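Local coordinates for protein asteropsin A (PDB 3Q8J) that is a cystine-knot miniprotein (knottin) of a marine sponge, classed with toxins, whose precise biological role is not established, at residues Glu8-Val12 against Thr24-Gly28. Numbering follows the deposited sequence.
Sequences ESCNV and TCIPG. With MOH (methanol), chain K; MOH (methanol), chain G.
The second-to-fifth disulfide of a cystine knot, Cys10-Cys25, joins the two outer strands of a small antiparallel sheet, 9-11 and 23-25, across central strand 31-36; with Cys3-Cys18 it belongs to the ring that Cys17-Cys34 threads in knottins. Residues 8-12 begin extended: Glu8's carboxylate accepts a hydrogen bond from Phe5 N, while Ser9 turns away, its OG hydrogen-bonded at 2.6 Å to O of a methanol (chain K), probably from the crystallisation liquor. Buried Cys10 points toward Cys25, their CA atoms 6.1 Å apart. With chi1 p in Cys10 and t in Cys25, Cys10 SG and Cys25 SG bond at 2.0 Å with chi3 of 101°, near the relaxed right angle; both touch Cys17. Asn11 faces away; its two-sided carboxamide suits the strand end, hydrogen-bonding Asp31 OD1 through ND2 and Phe14 N through OD1. Val12 leaves the extended conformation (phi/psi -69/-19); its O accepts a hydrogen bond from O of methanol G at 2.6 Å. In 24-28 the chain turns at Ile26, a cis peptide precedes Pro27, and Gly28 takes phi 72°, where a CB would hit Cys25 O. Gly28 CA lies 6.3 Å from Asn11 CA, and sideways-pointing Val12 covers the glycine with a methyl, CG1 meeting Gly28 O at 3.9 Å.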
loop_
_atom_site.group_PDB
_atom_site.type_symbol
_atom_site.label_atom_id
_atom_site.label_comp_id
_atom_site.label_asym_id
_atom_site.label_seq_id
_atom_site.Cartn_x
_atom_site.Cartn_y
_atom_site.Cartn_z
ATOM N N GLU A 8 -0.776 -2.519 -6.522
ATOM C CA GLU A 8 0.710 -2.523 -6.494
ATOM C C GLU A 8 1.208 -2.931 -5.125
ATOM O O GLU A 8 0.609 -2.661 -4.086
ATOM C CB GLU A 8 1.152 -1.087 -6.880
ATOM C CG GLU A 8 2.644 -0.870 -6.780
ATOM C CD GLU A 8 3.043 0.507 -7.307
ATOM O OE1 GLU A 8 2.264 1.235 -7.870
ATOM O OE2 GLU A 8 4.301 0.814 -7.178
ATOM N N SER A 9 2.376 -3.553 -5.139
ATOM C CA SER A 9 3.089 -3.904 -3.915
ATOM C C SER A 9 3.397 -2.720 -3.069
ATOM O O SER A 9 3.863 -1.660 -3.589
ATOM C CB SER A 9 4.483 -4.617 -4.275
ATOM O OG SER A 9 5.329 -4.844 -3.170
ATOM N N CYS A 10 3.191 -2.849 -1.791
ATOM C CA CYS A 10 3.524 -1.857 -0.791
ATOM C C CYS A 10 4.478 -2.450 0.258
ATOM O O CYS A 10 4.485 -3.655 0.478
ATOM C CB CYS A 10 2.294 -1.210 -0.196
ATOM S SG CYS A 10 1.067 -2.481 0.382
ATOM N N ASN A 11 5.199 -1.556 0.881
ATOM C CA ASN A 11 6.057 -1.897 2.014
ATOM C C ASN A 11 5.986 -0.694 2.936
ATOM O O ASN A 11 6.178 0.447 2.493
ATOM C CB ASN A 11 7.476 -2.250 1.572
ATOM C CG ASN A 11 8.434 -2.272 2.715
ATOM O OD1 ASN A 11 8.752 -1.223 3.255
ATOM N ND2 ASN A 11 8.980 -3.434 3.051
ATOM N N VAL A 12 5.681 -0.907 4.227
ATOM C CA VAL A 12 5.407 0.212 5.084
ATOM C C VAL A 12 6.663 1.090 5.389
ATOM O O VAL A 12 6.501 2.256 5.698
ATOM C CB VAL A 12 4.707 -0.203 6.406
ATOM C CG1 VAL A 12 3.441 -0.767 6.084
ATOM C CG2 VAL A 12 5.572 -1.112 7.227
ATOM N N THR A 24 -5.317 0.499 1.597
ATOM C CA THR A 24 -4.746 -0.166 2.770
ATOM C C THR A 24 -3.725 -1.156 2.274
ATOM O O THR A 24 -3.876 -1.810 1.228
ATOM C CB THR A 24 -5.897 -0.803 3.561
ATOM O OG1 THR A 24 -5.242 -1.438 4.677
ATOM C CG2 THR A 24 -6.745 -1.761 2.832
ATOM N N CYS A 25 -2.587 -1.301 3.000
ATOM C CA CYS A 25 -1.503 -2.168 2.603
ATOM C C CYS A 25 -1.659 -3.556 3.279
ATOM O O CYS A 25 -1.412 -3.661 4.469
ATOM C CB CYS A 25 -0.180 -1.553 2.963
ATOM S SG CYS A 25 1.243 -2.560 2.416
ATOM N N ILE A 26 -2.157 -4.526 2.517
ATOM C CA ILE A 26 -2.531 -5.800 3.119
ATOM C C ILE A 26 -1.609 -6.902 2.646
ATOM O O ILE A 26 -1.443 -7.114 1.451
ATOM C CB ILE A 26 -3.999 -6.213 2.771
ATOM C CG1 ILE A 26 -4.975 -5.122 3.247
ATOM C CG2 ILE A 26 -4.312 -7.549 3.433
ATOM C CD1 ILE A 26 -6.394 -5.473 2.962
ATOM N N PRO A 27 -0.967 -7.682 3.582
ATOM C CA PRO A 27 -1.065 -7.500 5.028
ATOM C C PRO A 27 -0.195 -6.384 5.579
ATOM O O PRO A 27 -0.449 -5.938 6.677
ATOM C CB PRO A 27 -0.574 -8.896 5.527
ATOM C CG PRO A 27 0.420 -9.386 4.464
ATOM C CD PRO A 27 -0.256 -8.910 3.169
ATOM N N GLY A 28 0.829 -5.951 4.842
ATOM C CA GLY A 28 1.643 -4.848 5.327
ATOM C C GLY A 28 2.534 -5.194 6.485
ATOM O O GLY A 28 2.726 -4.390 7.411
HETATM C C MOH K . 7.292 -2.333 -2.430
HETATM O O MOH K . 7.687 -3.787 -3.103
HETATM C C MOH G . 4.305 4.557 6.694
HETATM O O MOH G . 4.137 3.308 6.187
#